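Local coordinates for protein hydroxynitrile lyase (Passiflora edulis, PDB 5Y02) that probably cleaves cyanohydrins such as (R)-mandelonitrile into an aldehyde and hydrogen cyanide, working as a homodimer of the dimeric alpha+beta barrel family, at residues V11-K16 against K89-A94; P39-W44 against Y65-H70; D59-A64 against K97-N102. All coordinates share one frame; numbering follows the deposited sequence. Where two conformers were deposited one is given.

Interaction 1. Residues V11-K16 against K89-A94; sequences VFNRYK and KEFFPA. With MXN ((2R)-hydroxy(phenyl)ethanenitrile), chain M.
In the ferredoxin-like subunit of this stress-responsive A/B barrel domain, residues 89-94, from helix 82-91 onward, lie against strand 7-15, and the ring of F91 is the centrepiece. Its CG stands anti to the backbone N (chi1 -174°), which sends the ring out to meet the strand. The CG1 branch of V11 and F91 CZ meet tip to tip at 4.2 Å, the methyl group lying at the edge of the ring. The hydroxyl of Y15 reaches the same edge, with OH 3.7 Å from F91 CE1, while the two aromatic side chains cross at about a right angle. N13 fits between them: its CG takes the crowded position between backbone N and carbonyl carbon, and ND2 sits 3.3 Å above the plane of the Y15 ring, over its centre. The amide is tilted only 29° from the F91 ring. The polar ends of N13 and Y15 find their partner in this buried layer on strand 63-69, at Y65.

Beyond Y15 the backbones join. K16 N gives a 2.8 Å hydrogen bond to A94 O, fairly straight at 162° but approaching from above the carbonyl plane, and Y15 CA adds a CA-H...O contact to the same oxygen. At the other end the contact lines the mandelonitrile pocket. V11 CG2 faces the nitrile carbon, lying 3.8 Å from MXN C8, and F92, which also makes a cation-pi contact with R57 of the second subunit, brings its CZ to 3.5 Å from MXN C2 of the phenyl ring.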
loop_
_atom_site.group_PDB
_atom_site.type_symbol
_atom_site.label_atom_id
_atom_site.label_comp_id
_atom_site.label_asym_id
_atom_site.label_seq_id
_atom_site.Cartn_x
_atom_site.Cartn_y
_atom_site.Cartn_z
ATOM N N VAL A 11 3.562 1.590 -3.453
ATOM C CA VAL A 11 4.671 2.460 -3.106
ATOM C C VAL A 11 4.171 3.438 -2.055
ATOM O O VAL A 11 3.127 4.078 -2.229
ATOM C CB VAL A 11 5.153 3.244 -4.336
ATOM C CG1 VAL A 11 6.289 4.206 -3.976
ATOM C CG2 VAL A 11 5.569 2.272 -5.432
ATOM N N PHE A 12 4.909 3.548 -0.956
ATOM C CA PHE A 12 4.734 4.666 -0.012
ATOM C C PHE A 12 6.020 5.505 -0.079
ATOM O O PHE A 12 7.104 4.945 -0.067
ATOM C CB PHE A 12 4.614 4.213 1.448
ATOM C CG PHE A 12 3.411 3.379 1.792
ATOM C CD1 PHE A 12 2.280 3.312 0.991
ATOM C CD2 PHE A 12 3.405 2.702 2.997
ATOM C CE1 PHE A 12 1.188 2.563 1.378
ATOM C CE2 PHE A 12 2.303 1.957 3.392
ATOM C CZ PHE A 12 1.199 1.888 2.577
ATOM N N ASN A 13 5.909 6.828 -0.125
ATOM C CA ASN A 13 7.088 7.681 -0.038
ATOM C C ASN A 13 6.860 8.950 0.770
ATOM O O ASN A 13 5.747 9.257 1.211
ATOM C CB ASN A 13 7.683 7.987 -1.438
ATOM C CG ASN A 13 7.078 9.208 -2.096
ATOM O OD1 ASN A 13 5.886 9.442 -2.006
ATOM N ND2 ASN A 13 7.920 10.003 -2.785
ATOM N N ARG A 14 7.970 9.646 0.968
ATOM C CA ARG A 14 8.040 10.956 1.533
ATOM C C ARG A 14 9.046 11.687 0.657
ATOM O O ARG A 14 10.098 11.125 0.339
ATOM C CB ARG A 14 8.568 10.886 2.972
ATOM C CG ARG A 14 8.534 12.217 3.708
ATOM C CD ARG A 14 9.394 12.157 4.972
ATOM N NE ARG A 14 9.390 13.472 5.600
ATOM C CZ ARG A 14 8.415 13.953 6.373
ATOM N NH1 ARG A 14 7.333 13.223 6.676
ATOM N NH2 ARG A 14 8.516 15.197 6.856
ATOM N N TYR A 15 8.698 12.900 0.249
ATOM C CA TYR A 15 9.540 13.708 -0.628
ATOM C C TYR A 15 10.587 14.489 0.141
ATOM O O TYR A 15 10.376 14.876 1.292
ATOM C CB TYR A 15 8.702 14.664 -1.470
ATOM C CG TYR A 15 7.971 13.933 -2.565
ATOM C CD1 TYR A 15 8.632 13.592 -3.747
ATOM C CD2 TYR A 15 6.641 13.534 -2.408
ATOM C CE1 TYR A 15 7.989 12.898 -4.757
ATOM C CE2 TYR A 15 5.978 12.852 -3.422
ATOM C CZ TYR A 15 6.656 12.531 -4.586
ATOM O OH TYR A 15 6.036 11.823 -5.586
ATOM N N LYS A 16 11.705 14.746 -0.534
ATOM C CA LYS A 16 12.749 15.591 0.035
ATOM C C LYS A 16 12.191 16.986 0.287
ATOM O O LYS A 16 11.434 17.512 -0.524
ATOM C CB LYS A 16 13.913 15.670 -0.925
ATOM C CG LYS A 16 14.551 14.319 -1.197
ATOM C CD LYS A 16 15.919 14.190 -0.618
ATOM C CE LYS A 16 16.466 12.814 -0.901
ATOM N NZ LYS A 16 17.939 12.802 -0.823
ATOM N N LYS A 89 15.095 8.158 -12.618
ATOM C CA LYS A 89 16.116 9.202 -12.425
ATOM C C LYS A 89 15.585 10.434 -11.699
ATOM O O LYS A 89 16.337 11.106 -10.996
ATOM C CB LYS A 89 16.707 9.631 -13.771
ATOM C CG LYS A 89 17.547 8.562 -14.429
ATOM C CD LYS A 89 18.019 9.015 -15.802
ATOM C CE LYS A 89 18.753 7.879 -16.482
ATOM N NZ LYS A 89 19.465 8.330 -17.704
ATOM N N GLU A 90 14.301 10.739 -11.872
ATOM C CA GLU A 90 13.708 11.816 -11.106
ATOM C C GLU A 90 13.020 11.339 -9.842
ATOM O O GLU A 90 13.072 12.030 -8.850
ATOM C CB GLU A 90 12.828 12.718 -11.963
ATOM C CG GLU A 90 11.487 12.195 -12.390
ATOM C CD GLU A 90 10.533 13.307 -12.844
ATOM O OE1 GLU A 90 10.944 14.471 -13.071
ATOM O OE2 GLU A 90 9.345 13.024 -12.958
ATOM N N PHE A 91 12.406 10.153 -9.859
ATOM C CA PHE A 91 11.606 9.722 -8.720
ATOM C C PHE A 91 12.426 9.327 -7.486
ATOM O O PHE A 91 12.178 9.847 -6.411
ATOM C CB PHE A 91 10.678 8.588 -9.118
ATOM C CG PHE A 91 9.736 8.190 -8.029
ATOM C CD1 PHE A 91 8.744 9.066 -7.608
ATOM C CD2 PHE A 91 9.849 6.944 -7.414
ATOM C CE1 PHE A 91 7.867 8.710 -6.588
ATOM C CE2 PHE A 91 8.981 6.579 -6.402
ATOM C CZ PHE A 91 7.992 7.456 -5.992
ATOM N N PHE A 92 13.374 8.405 -7.635
ATOM C CA PHE A 92 14.099 7.883 -6.468
ATOM C C PHE A 92 14.930 8.953 -5.751
ATOM O O PHE A 92 14.893 9.020 -4.524
ATOM C CB PHE A 92 14.931 6.633 -6.825
ATOM C CG PHE A 92 14.076 5.444 -7.213
ATOM C CD1 PHE A 92 13.110 4.959 -6.342
ATOM C CD2 PHE A 92 14.242 4.812 -8.436
ATOM C CE1 PHE A 92 12.298 3.894 -6.692
ATOM C CE2 PHE A 92 13.452 3.725 -8.789
ATOM C CZ PHE A 92 12.471 3.263 -7.914
ATOM N N PRO A 93 15.631 9.828 -6.508
ATOM C CA PRO A 93 16.363 10.918 -5.826
ATOM C C PRO A 93 15.468 11.948 -5.131
ATOM O O PRO A 93 15.925 12.626 -4.186
ATOM C CB PRO A 93 17.199 11.546 -6.957
ATOM C CG PRO A 93 17.339 10.429 -7.956
ATOM C CD PRO A 93 15.971 9.781 -7.940
ATOM N N ALA A 94 14.200 12.044 -5.553
ATOM C CA ALA A 94 13.225 12.938 -4.912
ATOM C C ALA A 94 12.655 12.388 -3.594
ATOM O O ALA A 94 11.991 13.132 -2.863
ATOM C CB ALA A 94 12.102 13.269 -5.866
HETATM C C1 MXN M . 8.446 3.300 -10.098
HETATM C C2 MXN M . 9.704 3.878 -9.952
HETATM C C3 MXN M . 10.535 4.064 -11.058
HETATM C C4 MXN M . 10.090 3.679 -12.318
HETATM C C5 MXN M . 8.843 3.090 -12.473
HETATM C C6 MXN M . 8.015 2.899 -11.372
HETATM C C7 MXN M . 7.623 3.089 -8.879
HETATM C C8 MXN M . 8.408 2.170 -8.022
HETATM N N9 MXN M . 9.034 1.443 -7.356
HETATM O O10 MXN M . 6.358 2.487 -9.210
#

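Interaction 2. Residues P39-W44 against Y65-H70; sequences PEMKEW and YESTFH
Two partners grip E66 OE1: R8 NH2 through a salt bridge, and a water at 2.6 Å that also donates to E43 O, carrying the hold across to the other segment. The second oxygen, OE2, is held by R8 NE and Y103 OH, both of the second subunit, so this buried carboxylate probably stays ionised. The motif beneath is a short antiparallel bridge, by which the chain leading into edge strand 44-48 joins strand 63-69 of the ferredoxin-like sheet. K42 and T68 form a hydrogen-bonded pair: K42 N approaches T68 O nearly along the C=O axis at 2.9 Å, and T68 N meets K42 O in its carbonyl plane at 2.7 Å. The chain then turns a corner at E43; beyond it W44 CA makes a CA-H...O contact of 3.2 Å to E66 O, and regular pairing resumes between E66 and K45. K42 curls back, bent at chi2 and chi4, to give NZ to P39 O.

Apolar contacts gather around M41. Its CG, anti to the backbone N, approaches S67 CB, and its side chain crosses F69 obliquely, with CB 3.8 Å from F69 CE2. At the strand end a second water accepts from H70 N and donates to E40 O at 2.7 Å.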
loop_
_atom_site.group_PDB
_atom_site.type_symbol
_atom_site.label_atom_id
_atom_site.label_comp_id
_atom_site.label_asym_id
_atom_site.label_seq_id
_atom_site.Cartn_x
_atom_site.Cartn_y
_atom_site.Cartn_z
ATOM N N PRO A 39 1.499 -0.141 -21.746
ATOM C CA PRO A 39 0.353 -1.020 -21.498
ATOM C C PRO A 39 0.455 -1.787 -20.152
ATOM O O PRO A 39 -0.574 -2.093 -19.565
ATOM C CB PRO A 39 0.371 -1.990 -22.698
ATOM C CG PRO A 39 1.727 -1.850 -23.310
ATOM C CD PRO A 39 2.148 -0.436 -23.035
ATOM N N GLU A 40 1.669 -2.059 -19.662
ATOM C CA GLU A 40 1.835 -2.964 -18.512
ATOM C C GLU A 40 1.249 -2.420 -17.195
ATOM O O GLU A 40 0.618 -3.169 -16.447
ATOM C CB GLU A 40 3.303 -3.333 -18.299
ATOM C CG GLU A 40 3.938 -4.152 -19.426
ATOM C CD GLU A 40 4.728 -3.316 -20.425
ATOM O OE1 GLU A 40 4.542 -2.076 -20.469
ATOM O OE2 GLU A 40 5.536 -3.905 -21.180
ATOM N N MET A 41 1.469 -1.134 -16.912
ATOM C CA MET A 41 0.991 -0.544 -15.653
ATOM C C MET A 41 -0.482 -0.186 -15.753
ATOM O O MET A 41 -0.848 0.688 -16.541
ATOM C CB MET A 41 1.803 0.694 -15.256
ATOM C CG MET A 41 1.398 1.224 -13.882
ATOM S SD MET A 41 2.508 2.434 -13.132
ATOM C CE MET A 41 1.899 3.913 -13.923
ATOM N N LYS A 42 -1.324 -0.838 -14.953
ATOM C CA LYS A 42 -2.759 -0.566 -14.949
ATOM C C LYS A 42 -3.288 -0.092 -13.606
ATOM O O LYS A 42 -2.658 -0.294 -12.555
ATOM C CB LYS A 42 -3.556 -1.819 -15.312
ATOM C CG LYS A 42 -3.174 -2.486 -16.611
ATOM C CD LYS A 42 -3.396 -1.616 -17.834
ATOM C CE LYS A 42 -3.549 -2.468 -19.098
ATOM N NZ LYS A 42 -2.657 -3.668 -19.158
ATOM N N GLU A 43 -4.463 0.538 -13.678
ATOM C CA GLU A 43 -5.240 0.940 -12.518
ATOM C C GLU A 43 -4.426 1.802 -11.535
ATOM O O GLU A 43 -4.558 1.682 -10.321
ATOM C CB GLU A 43 -5.826 -0.310 -11.832
ATOM C CG GLU A 43 -6.701 -1.181 -12.751
ATOM C CD GLU A 43 -7.995 -0.502 -13.211
ATOM O OE1 GLU A 43 -8.412 0.515 -12.608
ATOM O OE2 GLU A 43 -8.618 -0.995 -14.181
ATOM N N TRP A 44 -3.595 2.685 -12.066
ATOM C CA TRP A 44 -2.774 3.530 -11.208
ATOM C C TRP A 44 -3.661 4.523 -10.463
ATOM O O TRP A 44 -4.578 5.138 -11.047
ATOM C CB TRP A 44 -1.666 4.212 -12.021
ATOM C CG TRP A 44 -0.735 5.098 -11.236
ATOM C CD1 TRP A 44 0.392 4.725 -10.552
ATOM C CD2 TRP A 44 -0.852 6.515 -11.070
ATOM N NE1 TRP A 44 0.989 5.839 -9.977
ATOM C CE2 TRP A 44 0.247 6.944 -10.285
ATOM C CE3 TRP A 44 -1.769 7.468 -11.524
ATOM C CZ2 TRP A 44 0.450 8.275 -9.961
ATOM C CZ3 TRP A 44 -1.565 8.793 -11.196
ATOM C CH2 TRP A 44 -0.470 9.182 -10.408
ATOM N N TYR A 65 0.970 5.194 -3.691
ATOM C CA TYR A 65 0.700 4.973 -5.120
ATOM C C TYR A 65 0.453 3.480 -5.312
ATOM O O TYR A 65 1.243 2.646 -4.846
ATOM C CB TYR A 65 1.879 5.420 -5.986
ATOM C CG TYR A 65 2.520 6.702 -5.545
ATOM C CD1 TYR A 65 3.442 6.698 -4.495
ATOM C CD2 TYR A 65 2.227 7.918 -6.150
ATOM C CE1 TYR A 65 4.052 7.853 -4.066
ATOM C CE2 TYR A 65 2.842 9.094 -5.721
ATOM C CZ TYR A 65 3.761 9.049 -4.676
ATOM O OH TYR A 65 4.394 10.174 -4.208
ATOM N N GLU A 66 -0.610 3.144 -6.036
ATOM C CA GLU A 66 -0.958 1.760 -6.275
ATOM C C GLU A 66 -1.110 1.535 -7.773
ATOM O O GLU A 66 -1.617 2.412 -8.496
ATOM C CB GLU A 66 -2.263 1.396 -5.543
ATOM C CG GLU A 66 -3.388 2.410 -5.706
ATOM C CD GLU A 66 -4.687 1.965 -5.063
ATOM O OE1 GLU A 66 -5.439 1.221 -5.724
ATOM O OE2 GLU A 66 -4.931 2.318 -3.881
ATOM N N SER A 67 -0.689 0.367 -8.218
ATOM C CA SER A 67 -0.915 -0.051 -9.613
ATOM C C SER A 67 -0.938 -1.567 -9.711
ATOM O O SER A 67 -0.591 -2.295 -8.759
ATOM C CB SER A 67 0.112 0.565 -10.544
ATOM O OG SER A 67 1.435 0.320 -10.130
ATOM N N THR A 68 -1.398 -2.047 -10.856
ATOM C CA THR A 68 -1.616 -3.459 -11.047
ATOM C C THR A 68 -0.920 -3.879 -12.334
ATOM O O THR A 68 -0.991 -3.163 -13.317
ATOM C CB THR A 68 -3.123 -3.770 -11.138
ATOM O OG1 THR A 68 -3.774 -3.413 -9.922
ATOM C CG2 THR A 68 -3.355 -5.252 -11.398
ATOM N N PHE A 69 -0.253 -5.033 -12.299
ATOM C CA PHE A 69 0.374 -5.646 -13.456
ATOM C C PHE A 69 -0.196 -7.039 -13.688
ATOM O O PHE A 69 -0.514 -7.749 -12.741
ATOM C CB PHE A 69 1.882 -5.703 -13.262
ATOM C CG PHE A 69 2.493 -4.359 -13.163
ATOM C CD1 PHE A 69 2.488 -3.663 -11.948
ATOM C CD2 PHE A 69 3.041 -3.743 -14.292
ATOM C CE1 PHE A 69 3.024 -2.381 -11.868
ATOM C CE2 PHE A 69 3.572 -2.471 -14.205
ATOM C CZ PHE A 69 3.577 -1.793 -12.990
ATOM N N HIS A 70 -0.304 -7.420 -14.961
ATOM C CA HIS A 70 -0.864 -8.728 -15.363
ATOM C C HIS A 70 -0.024 -9.911 -14.838
ATOM O O HIS A 70 -0.559 -10.973 -14.516
ATOM C CB HIS A 70 -0.994 -8.763 -16.905
ATOM C CG HIS A 70 -1.448 -10.077 -17.464
ATOM N ND1 HIS A 70 -2.713 -10.585 -17.242
ATOM C CD2 HIS A 70 -0.818 -10.974 -18.264
ATOM C CE1 HIS A 70 -2.834 -11.748 -17.860
ATOM N NE2 HIS A 70 -1.700 -12.007 -18.487
HETATM O O HOH W 1 0.631 -5.794 -17.030
HETATM O O HOH W 2 -5.481 0.403 -8.179
#

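Interaction 3. Residues D59-A64 against K97-N102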
loop_
_atom_site.group_PDB
_atom_site.type_symbol
_atom_site.label_atom_id
_atom_site.label_comp_id
_atom_site.label_asym_id
_atom_site.label_seq_id
_atom_site.Cartn_x
_atom_site.Cartn_y
_atom_site.Cartn_z
ATOM N N ASP A 59 4.092 6.779 9.899
ATOM C CA ASP A 59 5.526 6.754 10.134
ATOM C C ASP A 59 6.308 7.696 9.221
ATOM O O ASP A 59 7.383 7.354 8.741
ATOM C CB ASP A 59 6.049 5.317 10.040
ATOM C CG ASP A 59 7.445 5.153 10.647
ATOM O OD1 ASP A 59 7.859 5.995 11.475
ATOM O OD2 ASP A 59 8.131 4.186 10.265
ATOM N N GLY A 60 5.765 8.887 9.000
ATOM C CA GLY A 60 6.418 9.902 8.185
ATOM C C GLY A 60 6.215 9.773 6.684
ATOM O O GLY A 60 6.602 10.677 5.948
ATOM N N PHE A 61 5.590 8.685 6.216
ATOM C CA PHE A 61 5.220 8.576 4.803
ATOM C C PHE A 61 3.999 9.446 4.519
ATOM O O PHE A 61 3.046 9.485 5.301
ATOM C CB PHE A 61 4.980 7.117 4.410
ATOM C CG PHE A 61 6.220 6.278 4.462
ATOM C CD1 PHE A 61 7.127 6.295 3.388
ATOM C CD2 PHE A 61 6.512 5.498 5.573
ATOM C CE1 PHE A 61 8.279 5.540 3.425
ATOM C CE2 PHE A 61 7.674 4.734 5.620
ATOM C CZ PHE A 61 8.560 4.760 4.549
ATOM N N THR A 62 4.041 10.164 3.407
ATOM C CA THR A 62 3.001 11.129 3.077
ATOM C C THR A 62 2.136 10.755 1.884
ATOM O O THR A 62 1.021 11.243 1.796
ATOM C CB THR A 62 3.596 12.509 2.807
ATOM O OG1 THR A 62 4.526 12.419 1.728
ATOM C CG2 THR A 62 4.346 13.006 4.078
ATOM N N HIS A 63 2.670 9.946 0.980
ATOM C CA HIS A 63 2.019 9.598 -0.277
ATOM C C HIS A 63 2.017 8.088 -0.491
ATOM O O HIS A 63 2.981 7.376 -0.123
ATOM C CB HIS A 63 2.785 10.184 -1.432
ATOM C CG HIS A 63 2.665 11.661 -1.575
ATOM N ND1 HIS A 63 3.249 12.549 -0.695
ATOM C CD2 HIS A 63 2.088 12.407 -2.549
ATOM C CE1 HIS A 63 3.016 13.780 -1.115
ATOM N NE2 HIS A 63 2.317 13.723 -2.236
ATOM N N ALA A 64 0.924 7.604 -1.087
ATOM C CA ALA A 64 0.813 6.225 -1.530
ATOM C C ALA A 64 0.455 6.204 -3.012
ATOM O O ALA A 64 -0.281 7.080 -3.496
ATOM C CB ALA A 64 -0.251 5.479 -0.740
ATOM N N LYS A 97 12.298 9.120 1.849
ATOM C CA LYS A 97 12.270 7.683 2.021
ATOM C C LYS A 97 11.194 7.017 1.187
ATOM O O LYS A 97 10.337 7.680 0.614
ATOM C CB LYS A 97 12.151 7.313 3.487
ATOM C CG LYS A 97 10.977 7.930 4.199
ATOM C CD LYS A 97 11.083 7.595 5.673
ATOM C CE LYS A 97 9.779 7.814 6.411
ATOM N NZ LYS A 97 9.835 7.035 7.686
ATOM N N ILE A 98 11.276 5.695 1.110
ATOM C CA ILE A 98 10.390 4.935 0.234
ATOM C C ILE A 98 10.291 3.503 0.744
ATOM O O ILE A 98 11.255 2.964 1.290
ATOM C CB ILE A 98 10.877 4.982 -1.230
ATOM C CG1 ILE A 98 9.855 4.311 -2.169
ATOM C CG2 ILE A 98 12.257 4.343 -1.381
ATOM C CD1 ILE A 98 10.205 4.428 -3.623
ATOM N N VAL A 99 9.107 2.916 0.618
ATOM C CA VAL A 99 8.940 1.480 0.780
ATOM C C VAL A 99 8.009 1.001 -0.338
ATOM O O VAL A 99 7.025 1.683 -0.658
ATOM C CB VAL A 99 8.418 1.086 2.178
ATOM C CG1 VAL A 99 7.113 1.786 2.511
ATOM C CG2 VAL A 99 8.259 -0.417 2.311
ATOM N N VAL A 100 8.352 -0.141 -0.925
ATOM C CA VAL A 100 7.608 -0.717 -2.048
ATOM C C VAL A 100 7.369 -2.193 -1.781
ATOM O O VAL A 100 8.300 -2.919 -1.477
ATOM C CB VAL A 100 8.378 -0.558 -3.380
ATOM C CG1 VAL A 100 7.504 -0.974 -4.548
ATOM C CG2 VAL A 100 8.835 0.890 -3.574
ATOM N N LEU A 101 6.116 -2.641 -1.874
ATOM C CA LEU A 101 5.824 -4.052 -1.841
ATOM C C LEU A 101 5.176 -4.436 -3.162
ATOM O O LEU A 101 4.387 -3.664 -3.708
ATOM C CB LEU A 101 4.922 -4.437 -0.677
ATOM C CG LEU A 101 5.695 -4.782 0.622
ATOM C CD1 LEU A 101 6.240 -3.503 1.241
ATOM C CD2 LEU A 101 4.812 -5.514 1.613
ATOM N N ASN A 102 5.531 -5.617 -3.645
ATOM C CA ASN A 102 4.914 -6.214 -4.832
ATOM C C ASN A 102 4.372 -7.560 -4.420
ATOM O O ASN A 102 5.113 -8.340 -3.842
ATOM C CB ASN A 102 5.969 -6.425 -5.905
ATOM C CG ASN A 102 6.476 -5.121 -6.465
ATOM O OD1 ASN A 102 5.755 -4.437 -7.171
ATOM N ND2 ASN A 102 7.706 -4.764 -6.131
HETATM O O HOH W 3 10.469 4.596 8.015
#
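Segment 97-102 is an extended strand, whereas 59-64 is mostly loop and turns into strand only at H63. D59 and G60 both have positive phi (54° and 83°), and T62 and H63 form a classic beta bulge opposite N13. No backbone hydrogen bond links the two segments: even the nearest CA atoms, of F61 and K97, are 7.6 Å apart, and strand 7-15 runs between their strands in the sheet. Side chains make the contact instead. The F61 ring is sandwiched: K97 CE lies over one face, 3.8 Å from the ring centroid, and V99 CG1 over the opposite face at 4.2 Å, while I98 N sits at the edge in the ring plane. The extended K97 chain crosses F61 at about a right angle and delivers NZ to D59 O at 2.7 Å, nearly along the C=O axis. A CB on G60 would come within 3.5 Å of K97 CE, a tight fit that glycine avoids. An alanine in place of K97 would remove the NZ bond to D59 O and the CE over F61, and would probably leave the 59-61 loop less firmly held against the strand.

The ammonium also donates to a water at 2.5 Å, which in turn donates to D59 OD2. With that carboxylate 4.2 Å away, beyond salt-bridge range, and F61 giving an off-centre cation-pi contact, the lysine charge is probably stabilised by carbonyl, water and ring together.

All three interactions share one antiparallel sheet, with strand 7-15 of interaction 1 flanked by the strands of the other two. Interactions 1 and 2 have centres about 18 Å apart, on opposite sides of the chain's centre, yet meet through Y65 OH, which lies 2.7 Å from Y15 OH and 2.8 Å from N13 OD1. Interaction 3 is closer to interaction 1, centres about 9 Å apart: R14 NH1 reaches G60 O at 2.7 Å, and F12 N reaches V99 O at 2.8 Å. V11, F91 and F92 of interaction 1 and V100 of interaction 3 line the mandelonitrile pocket; the side chain of S67 in interaction 2 comes within about 5 Å of the ligand. Each interaction also touches the second subunit.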